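Local coordinates for xanthomonas outer protein D (Xanthomonas euvesicatoria, PDB 2OIX) that acts as a type III secreted virulence effector and deSUMOylating cysteine protease, present here as an inactive catalytic fragment of the Ulp1 protease family, at residues Ser3-Gly8 with Ala136-Leu141; Asp15-Arg20 with Leu147-Leu152; His31-Gln36 with Arg54-Asp59; Gln36-Leu41 with Asp109-His114. The protein carries 1 engineered substitution. All blocks are in the same frame, centred on the assembly; numbering follows the deposited sequence.

Contact 1: Ser3-Gly8 with Ala136-Leu141. Engineered in segment 136-141: A136 (natural residue Cys).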
loop_
_atom_site.group_PDB
_atom_site.type_symbol
_atom_site.label_atom_id
_atom_site.label_comp_id
_atom_site.label_asym_id
_atom_site.label_seq_id
_atom_site.Cartn_x
_atom_site.Cartn_y
_atom_site.Cartn_z
ATOM N N SER A 3 19.181 8.084 -0.399
ATOM C CA SER A 3 18.197 9.153 -0.313
ATOM C C SER A 3 16.834 8.508 -0.080
ATOM O O SER A 3 16.673 7.300 -0.283
ATOM C CB SER A 3 18.179 9.971 -1.609
ATOM O OG SER A 3 17.606 9.231 -2.686
ATOM N N TRP A 4 15.850 9.299 0.335
ATOM C CA TRP A 4 14.526 8.747 0.570
ATOM C C TRP A 4 13.552 9.023 -0.572
ATOM O O TRP A 4 13.720 9.983 -1.332
ATOM C CB TRP A 4 13.970 9.168 1.939
ATOM C CG TRP A 4 13.658 10.631 2.103
ATOM C CD1 TRP A 4 12.435 11.242 1.925
ATOM C CD2 TRP A 4 14.567 11.669 2.509
ATOM N NE1 TRP A 4 12.539 12.595 2.193
ATOM C CE2 TRP A 4 13.834 12.882 2.544
ATOM C CE3 TRP A 4 15.932 11.694 2.838
ATOM C CZ2 TRP A 4 14.420 14.101 2.899
ATOM C CZ3 TRP A 4 16.514 12.909 3.194
ATOM C CH2 TRP A 4 15.757 14.096 3.217
ATOM N N LEU A 5 12.570 8.139 -0.711
ATOM C CA LEU A 5 11.524 8.272 -1.721
ATOM C C LEU A 5 10.450 9.263 -1.276
ATOM O O LEU A 5 10.056 9.259 -0.110
ATOM C CB LEU A 5 10.876 6.908 -2.018
ATOM C CG LEU A 5 11.723 5.822 -2.694
ATOM C CD1 LEU A 5 10.800 4.700 -3.214
ATOM C CD2 LEU A 5 12.634 6.321 -3.805
ATOM N N LEU A 6 10.010 10.120 -2.204
ATOM C CA LEU A 6 8.901 11.071 -1.979
ATOM C C LEU A 6 7.582 10.482 -2.500
ATOM O O LEU A 6 7.602 9.472 -3.193
ATOM C CB LEU A 6 9.187 12.386 -2.702
ATOM C CG LEU A 6 10.554 13.042 -2.450
ATOM C CD1 LEU A 6 10.663 14.385 -3.179
ATOM C CD2 LEU A 6 10.819 13.247 -0.981
ATOM N N ASP A 7 6.464 11.119 -2.183
ATOM C CA ASP A 7 5.137 10.687 -2.662
ATOM C C ASP A 7 5.165 10.474 -4.184
ATOM O O ASP A 7 4.608 9.499 -4.672
ATOM C CB ASP A 7 4.071 11.745 -2.336
ATOM C CG ASP A 7 3.847 11.929 -0.828
ATOM O OD1 ASP A 7 3.091 11.136 -0.202
ATOM O OD2 ASP A 7 4.410 12.911 -0.272
ATOM N N GLY A 8 5.782 11.432 -4.903
ATOM C CA GLY A 8 5.928 11.400 -6.366
ATOM C C GLY A 8 6.685 10.213 -6.947
ATOM O O GLY A 8 6.397 9.775 -8.058
ATOM N N ALA A 136 12.674 2.554 3.567
ATOM C CA ALA A 136 11.284 2.190 3.863
ATOM C C ALA A 136 10.498 2.198 2.537
ATOM O O ALA A 136 9.751 1.266 2.243
ATOM C CB ALA A 136 10.676 3.120 4.918
ATOM N N GLY A 137 10.755 3.207 1.701
ATOM C CA GLY A 137 10.113 3.364 0.391
ATOM C C GLY A 137 10.281 2.196 -0.562
ATOM O O GLY A 137 9.314 1.775 -1.214
ATOM N N ASP A 138 11.515 1.708 -0.677
ATOM C CA ASP A 138 11.831 0.544 -1.477
ATOM C C ASP A 138 11.005 -0.672 -1.008
ATOM O O ASP A 138 10.484 -1.444 -1.829
ATOM C CB ASP A 138 13.333 0.239 -1.384
ATOM C CG ASP A 138 14.243 1.448 -1.789
ATOM O OD1 ASP A 138 15.185 1.275 -2.620
ATOM O OD2 ASP A 138 14.108 2.552 -1.222
ATOM N N HIS A 139 10.919 -0.848 0.306
ATOM C CA HIS A 139 10.221 -1.994 0.894
ATOM C C HIS A 139 8.703 -1.952 0.571
ATOM O O HIS A 139 8.103 -2.980 0.213
ATOM C CB HIS A 139 10.483 -2.074 2.403
ATOM C CG HIS A 139 11.805 -2.678 2.763
ATOM N ND1 HIS A 139 12.959 -1.933 2.844
ATOM C CD2 HIS A 139 12.155 -3.947 3.092
ATOM C CE1 HIS A 139 13.970 -2.712 3.196
ATOM N NE2 HIS A 139 13.517 -3.944 3.336
ATOM N N VAL A 140 8.125 -0.758 0.645
ATOM C CA VAL A 140 6.747 -0.538 0.224
ATOM C C VAL A 140 6.532 -0.863 -1.263
ATOM O O VAL A 140 5.642 -1.679 -1.563
ATOM C CB VAL A 140 6.194 0.849 0.613
ATOM C CG1 VAL A 140 4.806 1.035 -0.008
ATOM C CG2 VAL A 140 6.076 0.949 2.132
ATOM N N LEU A 141 7.416 -0.368 -2.155
ATOM C CA LEU A 141 7.234 -0.562 -3.585
ATOM C C LEU A 141 7.319 -2.039 -3.910
ATOM O O LEU A 141 6.490 -2.581 -4.648
ATOM C CB LEU A 141 8.287 0.231 -4.401
ATOM C CG LEU A 141 7.976 1.728 -4.373
ATOM C CD1 LEU A 141 8.766 2.543 -5.276
ATOM C CD2 LEU A 141 6.454 1.971 -4.710
HETATM O O HOH W 1 12.463 5.742 1.467
#

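Contact 2: Asp15-Arg20 with Leu147-Leu152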
loop_
_atom_site.group_PDB
_atom_site.type_symbol
_atom_site.label_atom_id
_atom_site.label_comp_id
_atom_site.label_asym_id
_atom_site.label_seq_id
_atom_site.Cartn_x
_atom_site.Cartn_y
_atom_site.Cartn_z
ATOM N N ASP A 15 2.115 4.002 -10.986
ATOM C CA ASP A 15 1.615 4.324 -12.329
ATOM C C ASP A 15 2.224 3.387 -13.364
ATOM O O ASP A 15 1.495 2.790 -14.159
ATOM C CB ASP A 15 1.921 5.782 -12.720
ATOM C CG ASP A 15 0.936 6.778 -12.110
ATOM O OD1 ASP A 15 -0.009 6.350 -11.423
ATOM O OD2 ASP A 15 1.096 8.006 -12.320
ATOM N N ASP A 16 3.554 3.255 -13.349
ATOM C CA ASP A 16 4.258 2.392 -14.294
ATOM C C ASP A 16 3.880 0.917 -14.108
ATOM O O ASP A 16 3.632 0.212 -15.102
ATOM C CB ASP A 16 5.767 2.595 -14.181
ATOM C CG ASP A 16 6.549 1.677 -15.094
ATOM O OD1 ASP A 16 6.464 1.846 -16.333
ATOM O OD2 ASP A 16 7.251 0.783 -14.577
ATOM N N LEU A 17 3.834 0.458 -12.852
ATOM C CA LEU A 17 3.351 -0.890 -12.525
ATOM C C LEU A 17 1.982 -1.173 -13.134
ATOM O O LEU A 17 1.795 -2.195 -13.800
ATOM C CB LEU A 17 3.227 -1.091 -10.995
ATOM C CG LEU A 17 2.813 -2.499 -10.543
ATOM C CD1 LEU A 17 3.741 -3.619 -11.105
ATOM C CD2 LEU A 17 2.785 -2.512 -9.031
ATOM N N ALA A 18 1.030 -0.270 -12.882
ATOM C CA ALA A 18 -0.318 -0.389 -13.407
ATOM C C ALA A 18 -0.328 -0.537 -14.940
ATOM O O ALA A 18 -1.121 -1.304 -15.484
ATOM C CB ALA A 18 -1.182 0.805 -12.954
ATOM N N ARG A 19 0.572 0.172 -15.624
ATOM C CA ARG A 19 0.704 0.055 -17.075
ATOM C C ARG A 19 1.258 -1.312 -17.459
ATOM O O ARG A 19 0.798 -1.925 -18.438
ATOM C CB ARG A 19 1.609 1.151 -17.624
ATOM C CG ARG A 19 0.974 2.531 -17.596
ATOM C CD ARG A 19 1.995 3.616 -17.961
ATOM N NE ARG A 19 1.774 4.839 -17.175
ATOM C CZ ARG A 19 2.743 5.560 -16.603
ATOM N NH1 ARG A 19 4.021 5.185 -16.701
ATOM N NH2 ARG A 19 2.433 6.658 -15.920
ATOM N N ARG A 20 2.247 -1.785 -16.691
ATOM C CA ARG A 20 2.835 -3.086 -16.947
ATOM C C ARG A 20 1.816 -4.214 -16.774
ATOM O O ARG A 20 1.825 -5.159 -17.547
ATOM C CB ARG A 20 4.120 -3.306 -16.139
ATOM C CG ARG A 20 5.270 -2.390 -16.578
ATOM C CD ARG A 20 6.563 -2.719 -15.853
ATOM N NE ARG A 20 6.592 -2.228 -14.474
ATOM C CZ ARG A 20 6.636 -2.988 -13.377
ATOM N NH1 ARG A 20 6.652 -4.325 -13.454
ATOM N NH2 ARG A 20 6.641 -2.397 -12.186
ATOM N N LEU A 147 2.980 -8.502 -4.132
ATOM C CA LEU A 147 1.591 -8.841 -3.829
ATOM C C LEU A 147 0.650 -8.695 -5.071
ATOM O O LEU A 147 -0.224 -9.561 -5.297
ATOM C CB LEU A 147 1.110 -8.011 -2.640
ATOM C CG LEU A 147 1.672 -8.276 -1.231
ATOM C CD1 LEU A 147 0.838 -7.331 -0.218
ATOM C CD2 LEU A 147 1.435 -9.744 -0.819
ATOM N N ALA A 148 0.840 -7.635 -5.859
ATOM C CA ALA A 148 0.141 -7.482 -7.157
ATOM C C ALA A 148 0.305 -8.704 -8.053
ATOM O O ALA A 148 -0.672 -9.205 -8.606
ATOM C CB ALA A 148 0.576 -6.197 -7.896
ATOM N N HIS A 149 1.534 -9.190 -8.212
ATOM C CA HIS A 149 1.720 -10.394 -9.024
ATOM C C HIS A 149 1.029 -11.654 -8.449
ATOM O O HIS A 149 0.540 -12.516 -9.210
ATOM C CB HIS A 149 3.202 -10.606 -9.333
ATOM C CG HIS A 149 3.711 -9.703 -10.423
ATOM N ND1 HIS A 149 4.059 -8.390 -10.197
ATOM C CD2 HIS A 149 3.920 -9.925 -11.746
ATOM C CE1 HIS A 149 4.450 -7.836 -11.334
ATOM N NE2 HIS A 149 4.383 -8.748 -12.287
ATOM N N ARG A 150 0.957 -11.750 -7.122
ATOM C CA ARG A 150 0.236 -12.863 -6.501
ATOM C C ARG A 150 -1.273 -12.775 -6.767
ATOM O O ARG A 150 -1.934 -13.799 -6.908
ATOM C CB ARG A 150 0.537 -12.921 -4.997
ATOM C CG ARG A 150 2.023 -13.219 -4.745
ATOM C CD ARG A 150 2.311 -13.449 -3.257
ATOM N NE ARG A 150 3.751 -13.639 -3.029
ATOM C CZ ARG A 150 4.341 -13.628 -1.837
ATOM N NH1 ARG A 150 3.642 -13.470 -0.769
ATOM N NH2 ARG A 150 5.675 -13.784 -1.701
ATOM N N VAL A 151 -1.816 -11.569 -6.854
ATOM C CA VAL A 151 -3.252 -11.435 -7.176
ATOM C C VAL A 151 -3.423 -11.928 -8.631
ATOM O O VAL A 151 -4.298 -12.730 -8.922
ATOM C CB VAL A 151 -3.773 -10.016 -6.978
ATOM C CG1 VAL A 151 -5.205 -9.903 -7.506
ATOM C CG2 VAL A 151 -3.682 -9.590 -5.436
ATOM N N LEU A 152 -2.536 -11.492 -9.526
ATOM C CA LEU A 152 -2.628 -11.852 -10.937
ATOM C C LEU A 152 -2.549 -13.349 -11.149
ATOM O O LEU A 152 -3.267 -13.905 -11.990
ATOM C CB LEU A 152 -1.481 -11.203 -11.711
ATOM C CG LEU A 152 -1.702 -9.865 -12.435
ATOM C CD1 LEU A 152 -2.665 -8.880 -11.751
ATOM C CD2 LEU A 152 -0.359 -9.210 -12.718
#

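Contact 3: His31-Gln36 with Arg54-Asp59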
loop_
_atom_site.group_PDB
_atom_site.type_symbol
_atom_site.label_atom_id
_atom_site.label_comp_id
_atom_site.label_asym_id
_atom_site.label_seq_id
_atom_site.Cartn_x
_atom_site.Cartn_y
_atom_site.Cartn_z
ATOM N N HIS A 31 -6.147 -1.653 -6.921
ATOM C CA HIS A 31 -6.059 -0.174 -6.926
ATOM C C HIS A 31 -4.809 0.284 -6.145
ATOM O O HIS A 31 -4.684 -0.028 -4.957
ATOM C CB HIS A 31 -7.301 0.459 -6.320
ATOM C CG HIS A 31 -7.263 1.957 -6.320
ATOM N ND1 HIS A 31 -7.500 2.701 -7.454
ATOM C CD2 HIS A 31 -6.985 2.846 -5.332
ATOM C CE1 HIS A 31 -7.383 3.986 -7.167
ATOM N NE2 HIS A 31 -7.059 4.102 -5.889
ATOM N N PHE A 32 -3.881 0.964 -6.829
ATOM C CA PHE A 32 -2.701 1.515 -6.175
ATOM C C PHE A 32 -3.012 2.928 -5.746
ATOM O O PHE A 32 -3.166 3.860 -6.574
ATOM C CB PHE A 32 -1.471 1.452 -7.111
ATOM C CG PHE A 32 -1.223 0.079 -7.654
ATOM C CD1 PHE A 32 -1.224 -1.031 -6.804
ATOM C CD2 PHE A 32 -1.000 -0.115 -9.017
ATOM C CE1 PHE A 32 -0.998 -2.311 -7.298
ATOM C CE2 PHE A 32 -0.777 -1.414 -9.523
ATOM C CZ PHE A 32 -0.776 -2.512 -8.651
ATOM N N ALA A 33 -3.208 3.097 -4.453
ATOM C CA ALA A 33 -3.561 4.442 -4.017
ATOM C C ALA A 33 -2.393 5.426 -4.069
ATOM O O ALA A 33 -1.183 5.074 -3.946
ATOM C CB ALA A 33 -4.239 4.454 -2.643
ATOM N N ASP A 34 -2.764 6.667 -4.358
ATOM C CA ASP A 34 -1.842 7.789 -4.289
ATOM C C ASP A 34 -1.688 8.112 -2.805
ATOM O O ASP A 34 -2.687 8.261 -2.089
ATOM C CB ASP A 34 -2.462 8.996 -4.996
ATOM C CG ASP A 34 -1.595 10.212 -4.897
ATOM O OD1 ASP A 34 -0.729 10.414 -5.785
ATOM O OD2 ASP A 34 -1.750 10.972 -3.933
ATOM N N SER A 35 -0.459 8.273 -2.340
ATOM C CA SER A 35 -0.156 8.435 -0.916
ATOM C C SER A 35 -0.658 9.741 -0.311
ATOM O O SER A 35 -0.973 9.795 0.868
ATOM C CB SER A 35 1.348 8.243 -0.657
ATOM O OG SER A 35 2.121 9.109 -1.456
ATOM N N GLN A 36 -0.799 10.775 -1.136
ATOM C CA GLN A 36 -1.244 12.054 -0.654
ATOM C C GLN A 36 -2.739 11.957 -0.427
ATOM O O GLN A 36 -3.246 12.542 0.495
ATOM C CB GLN A 36 -0.934 13.156 -1.657
ATOM C CG GLN A 36 0.554 13.396 -1.819
ATOM C CD GLN A 36 0.878 14.644 -2.601
ATOM O OE1 GLN A 36 0.756 15.731 -2.092
ATOM N NE2 GLN A 36 1.381 14.477 -3.816
ATOM N N ARG A 54 -14.059 9.140 -1.377
ATOM C CA ARG A 54 -14.622 8.766 -2.694
ATOM C C ARG A 54 -13.612 8.058 -3.582
ATOM O O ARG A 54 -13.951 7.080 -4.271
ATOM C CB ARG A 54 -15.114 10.002 -3.447
ATOM C CG ARG A 54 -16.184 10.804 -2.740
ATOM C CD ARG A 54 -16.602 12.017 -3.598
ATOM N NE ARG A 54 -17.184 13.084 -2.780
ATOM C CZ ARG A 54 -16.673 14.308 -2.670
ATOM N NH1 ARG A 54 -15.578 14.657 -3.353
ATOM N NH2 ARG A 54 -17.280 15.199 -1.892
ATOM N N LEU A 55 -12.381 8.583 -3.583
ATOM C CA LEU A 55 -11.310 8.087 -4.425
ATOM C C LEU A 55 -10.787 6.749 -3.964
ATOM O O LEU A 55 -10.233 6.022 -4.767
ATOM C CB LEU A 55 -10.154 9.087 -4.493
ATOM C CG LEU A 55 -10.436 10.352 -5.311
ATOM C CD1 LEU A 55 -9.381 11.386 -5.025
ATOM C CD2 LEU A 55 -10.475 10.038 -6.799
ATOM N N LEU A 56 -10.982 6.423 -2.681
ATOM C CA LEU A 56 -10.410 5.191 -2.125
ATOM C C LEU A 56 -11.413 4.166 -1.657
ATOM O O LEU A 56 -11.065 2.983 -1.481
ATOM C CB LEU A 56 -9.471 5.521 -0.965
ATOM C CG LEU A 56 -8.228 6.360 -1.297
ATOM C CD1 LEU A 56 -7.533 6.571 0.024
ATOM C CD2 LEU A 56 -7.222 5.759 -2.331
ATOM N N ALA A 57 -12.636 4.640 -1.437
ATOM C CA ALA A 57 -13.742 3.810 -0.950
ATOM C C ALA A 57 -15.048 4.133 -1.654
ATOM O O ALA A 57 -16.136 3.874 -1.087
ATOM C CB ALA A 57 -13.901 3.984 0.549
ATOM N N GLY A 58 -14.988 4.670 -2.883
ATOM C CA GLY A 58 -16.222 4.953 -3.665
ATOM C C GLY A 58 -16.914 3.691 -4.221
ATOM O O GLY A 58 -16.269 2.625 -4.186
ATOM N N ASP A 59 -18.077 3.811 -4.757
ATOM C CA ASP A 59 -18.758 2.642 -5.329
ATOM C C ASP A 59 -18.214 1.913 -6.597
ATOM O O ASP A 59 -18.745 0.816 -7.055
ATOM C CB ASP A 59 -20.200 3.045 -5.502
ATOM C CG ASP A 59 -21.020 2.989 -4.150
ATOM O OD1 ASP A 59 -20.515 2.581 -3.082
ATOM O OD2 ASP A 59 -22.177 3.368 -4.147
#

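Contact 4: Gln36-Leu41 with Asp109-His114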
loop_
_atom_site.group_PDB
_atom_site.type_symbol
_atom_site.label_atom_id
_atom_site.label_comp_id
_atom_site.label_asym_id
_atom_site.label_seq_id
_atom_site.Cartn_x
_atom_site.Cartn_y
_atom_site.Cartn_z
ATOM N N GLN A 36 -0.799 10.775 -1.136
ATOM C CA GLN A 36 -1.244 12.054 -0.654
ATOM C C GLN A 36 -2.739 11.957 -0.427
ATOM O O GLN A 36 -3.246 12.542 0.495
ATOM C CB GLN A 36 -0.934 13.156 -1.657
ATOM C CG GLN A 36 0.554 13.396 -1.819
ATOM C CD GLN A 36 0.878 14.644 -2.601
ATOM O OE1 GLN A 36 0.756 15.731 -2.092
ATOM N NE2 GLN A 36 1.381 14.477 -3.816
ATOM N N VAL A 37 -3.425 11.209 -1.298
ATOM C CA VAL A 37 -4.833 10.930 -1.090
ATOM C C VAL A 37 -5.038 10.135 0.190
ATOM O O VAL A 37 -6.037 10.375 0.903
ATOM C CB VAL A 37 -5.504 10.265 -2.299
ATOM C CG1 VAL A 37 -7.007 9.943 -2.007
ATOM C CG2 VAL A 37 -5.417 11.196 -3.539
ATOM N N VAL A 38 -4.143 9.158 0.458
ATOM C CA VAL A 38 -4.204 8.415 1.747
ATOM C C VAL A 38 -4.144 9.403 2.963
ATOM O O VAL A 38 -4.960 9.353 3.892
ATOM C CB VAL A 38 -3.082 7.301 1.836
ATOM C CG1 VAL A 38 -3.235 6.565 3.136
ATOM C CG2 VAL A 38 -3.299 6.307 0.720
ATOM N N THR A 39 -3.189 10.314 2.928
ATOM C CA THR A 39 -2.989 11.304 3.978
ATOM C C THR A 39 -4.272 12.144 4.180
ATOM O O THR A 39 -4.688 12.436 5.300
ATOM C CB THR A 39 -1.758 12.178 3.633
ATOM O OG1 THR A 39 -0.591 11.340 3.545
ATOM C CG2 THR A 39 -1.528 13.280 4.679
ATOM N N MET A 40 -4.931 12.477 3.081
ATOM C CA MET A 40 -6.130 13.291 3.109
ATOM C C MET A 40 -7.361 12.676 3.801
ATOM O O MET A 40 -8.276 13.408 4.181
ATOM C CB MET A 40 -6.492 13.702 1.692
ATOM C CG MET A 40 -5.715 14.905 1.155
ATOM S SD MET A 40 -6.001 14.882 -0.624
ATOM C CE MET A 40 -7.813 15.027 -0.655
ATOM N N LEU A 41 -7.399 11.349 3.966
ATOM C CA LEU A 41 -8.493 10.712 4.741
ATOM C C LEU A 41 -8.609 11.339 6.145
ATOM O O LEU A 41 -9.710 11.446 6.730
ATOM C CB LEU A 41 -8.280 9.189 4.832
ATOM C CG LEU A 41 -8.382 8.314 3.566
ATOM C CD1 LEU A 41 -7.817 6.904 3.863
ATOM C CD2 LEU A 41 -9.794 8.217 2.972
ATOM N N ASP A 109 -3.988 2.925 11.194
ATOM C CA ASP A 109 -5.236 2.704 11.879
ATOM C C ASP A 109 -6.218 3.815 11.576
ATOM O O ASP A 109 -7.412 3.575 11.424
ATOM C CB ASP A 109 -5.015 2.602 13.390
ATOM C CG ASP A 109 -4.472 1.249 13.798
ATOM O OD1 ASP A 109 -4.487 0.322 12.953
ATOM O OD2 ASP A 109 -4.036 1.111 14.960
ATOM N N MET A 110 -5.701 5.032 11.471
ATOM C CA MET A 110 -6.563 6.179 11.120
ATOM C C MET A 110 -7.051 6.016 9.688
ATOM O O MET A 110 -8.220 6.238 9.420
ATOM C CB MET A 110 -5.793 7.495 11.214
ATOM C CG MET A 110 -5.508 7.969 12.660
ATOM S SD MET A 110 -6.962 7.927 13.744
ATOM C CE MET A 110 -8.063 9.149 13.002
ATOM N N ALA A 111 -6.159 5.598 8.782
ATOM C CA ALA A 111 -6.546 5.310 7.402
ATOM C C ALA A 111 -7.673 4.263 7.382
ATOM O O ALA A 111 -8.719 4.499 6.758
ATOM C CB ALA A 111 -5.341 4.844 6.545
ATOM N N ALA A 112 -7.474 3.148 8.093
ATOM C CA ALA A 112 -8.491 2.076 8.192
ATOM C C ALA A 112 -9.756 2.624 8.766
ATOM O O ALA A 112 -10.833 2.401 8.244
ATOM C CB ALA A 112 -7.988 0.907 9.036
ATOM N N TYR A 113 -9.632 3.381 9.842
ATOM C CA TYR A 113 -10.816 3.994 10.456
ATOM C C TYR A 113 -11.614 4.873 9.472
ATOM O O TYR A 113 -12.828 4.759 9.370
ATOM C CB TYR A 113 -10.393 4.849 11.642
ATOM C CG TYR A 113 -11.528 5.643 12.238
ATOM C CD1 TYR A 113 -12.428 5.048 13.115
ATOM C CD2 TYR A 113 -11.676 7.010 11.954
ATOM C CE1 TYR A 113 -13.466 5.775 13.666
ATOM C CE2 TYR A 113 -12.708 7.745 12.505
ATOM C CZ TYR A 113 -13.594 7.124 13.355
ATOM O OH TYR A 113 -14.613 7.862 13.887
ATOM N N HIS A 114 -10.915 5.752 8.752
ATOM C CA HIS A 114 -11.576 6.648 7.790
ATOM C C HIS A 114 -12.057 5.959 6.506
ATOM O O HIS A 114 -12.793 6.557 5.729
ATOM C CB HIS A 114 -10.667 7.818 7.438
ATOM C CG HIS A 114 -10.486 8.790 8.557
ATOM N ND1 HIS A 114 -11.536 9.479 9.119
ATOM C CD2 HIS A 114 -9.371 9.211 9.195
ATOM C CE1 HIS A 114 -11.079 10.262 10.080
ATOM N NE2 HIS A 114 -9.768 10.111 10.150
#

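Contact 1: Ser3-Gly8 with Ala136-Leu141
One water accepts from two backbone amides, L5 N at 3.2 Å and G137 N at 3.1 Å. It links the extended chain before helix 7-20 to the start of helix 136-153. G137 N lies in the first turn of that helix, before a partner four residues back could belong to the helix, and the water accepts from it. G137 has no side chain, and its CA comes within 5.5 Å of L5 CA. The L5 side chain is directed at the helix and reaches G137 and L141. Its CG sits beside the backbone N and anti to the carbonyl carbon (chi1 -67°), and this sends CD1 over the helix backbone. L5 CD1 rests 3.7 Å from G137 C. The same methyl meets L141 CD1 tip to tip at 3.6 Å. L10, one turn into helix 7-20, packs on both leucines. D138 passes beside L5, with OD2 4.3 Å from L5 CG. The same OD2 forms a salt bridge with R171 NH1. R171 also bonds S3 O through NH2, so one guanidinium ties both segments. L5 O is held by W76 NE1 of strand 75-82. A136 is engineered in place of the natural cysteine, and the fragment is inactive. This is consistent with the nucleophile position of a clan CE cysteine protease, at the start of the central helix. W76 touches A136 as well. The 3-8 segment is thus fitted beside the helix that probably carries the nucleophile by a water, a buried methyl contact and a shared arginine, with no direct hydrogen bond between the two segments.

Contact 2: Asp15-Arg20 with Leu147-Leu152
L17 of helix 7-20 packs on A148 and H149 of helix 136-153. This is a helix-to-helix contact in the Ulp1-type protease fold, where the second helix begins with the engineered A136. The apolar part is light. L17 CD2 lies 4.4 Å from A148 CB, and L17 CD1 lies 4.3 Å from H149 CE1. The L17 side chain starts anti to the backbone N (chi1 -176°) and spreads its two methyls, one to each neighbour. CD1 meets the imidazole obliquely. F32 of strand 30-32 packs on L17 from the sheet side. The nearest CA atoms, L17 and A148, are 9.1 Å apart.

The polar part runs through R20. R20 NE donates to D16 OD2 at 3.1 Å in a salt bridge one turn back on the same helix. R20 NH2 forms a salt bridge with E145 OE1, so the arginine crosses to helix 136-153 just ahead of L147. E145 also holds H149, through a bond between its backbone O and H149 ND1. R20 NH1 has a like charge close by, R177 NH2, which the two carboxylates would probably offset. The D16 carboxylate is met from above, R20 NE lying 51° out of its plane.

Contact 3: His31-Gln36 with Arg54-Asp59
H31 and L56 meet through two different first torsions. H31 CG is anti to its own backbone N (chi1 -179°), which swings the imidazole toward helix 46-57. L56 CG lies beside the backbone N (chi1 -63°), and its methyls reach back toward the strand. The two side chains cross at about a right angle. L56 CD2 comes to the ring edge, near the ring plane, 3.9 Å from H31 NE2. L56 CD2 also meets A33 CB at 3.3 Å, tighter than usual for two carbons. L55 O is 3.9 Å from H31 NE2 and approaches the ring obliquely, with no hydrogen bond.

Strand 30-32 is an outer strand of the mixed sheet and runs parallel to its neighbour 64-71. Helices 35-40 and 46-57 come between them in the chain, giving a beta-alpha-beta crossover. L56 also touches L67 of strand 64-71 and V37 of helix 35-40.

The turn from strand to helix is fixed by D34, the N-cap. Its OD2 accepts from Q36 N at 3.0 Å, with an N-H...O angle of 133°, and also from V37 N. D34 OD1 pairs with R11 NH1 in a salt bridge.

Contact 4: Gln36-Leu41 with Asp109-His114
The backbones come closest where L41 CA lies 5.9 Å from H114 CA, at the last residue of helix 102-114. In the Ulp1-type fold this joins helix 35-40 to helix 102-114, with strand 64-71 of the central sheet against both. I69 of that strand touches V38 and A111.

The L41 side chain does most of the apolar work. With CG beside the backbone N (chi1 -67°), it reaches in to A111, where L41 CD1 is 4.2 Å from A111 CB and 3.9 Å from A111 O. At its root, L41 CB packs on H114 CB at 3.8 Å. V38 adds a looser touch, V38 CG1 to A111 CB at 4.4 Å. A52 of helix 46-57 and L115 also pack on L41, so the leucine is buried among several helices.

L41 O lies over the H114 imidazole rather than at an N-H. The same oxygen accepts a hydrogen bond from Q49 NE2 of helix 46-57, which satisfies it inside the protein. A positive charge on the ring, if present, would probably strengthen its contact with the oxygen. Q53 NE2, on the same helix as Q49, bonds H114 O. The imidazole is sandwiched, with L41 O 3.3 Å above the centre of one face and Y113 CD2 3.7 Å above the centre of the opposite face.

All four contacts lie in one catalytic domain. Contacts 1 and 2 both join helix 7-20, or the chain leading into it, to helix 136-153. Their centres are about 17 Å apart. Contacts 3 and 4 share Q36 and helix 35-40, and their centres are about 10 Å apart. Both fall, along the chain, between the two halves of contacts 1 and 2. The segments alternate within each pair. The two pairs also touch: D7 OD1 and S35 OG form a probable hydrogen bond, and L17 packs on F32. Contacts 2 and 4 sit on opposite sides of the chain's centre. Early and late parts of the chain are thus joined through helices 7-20 and 136-153, while contacts 3 and 4 pack the middle part beside strand 64-71.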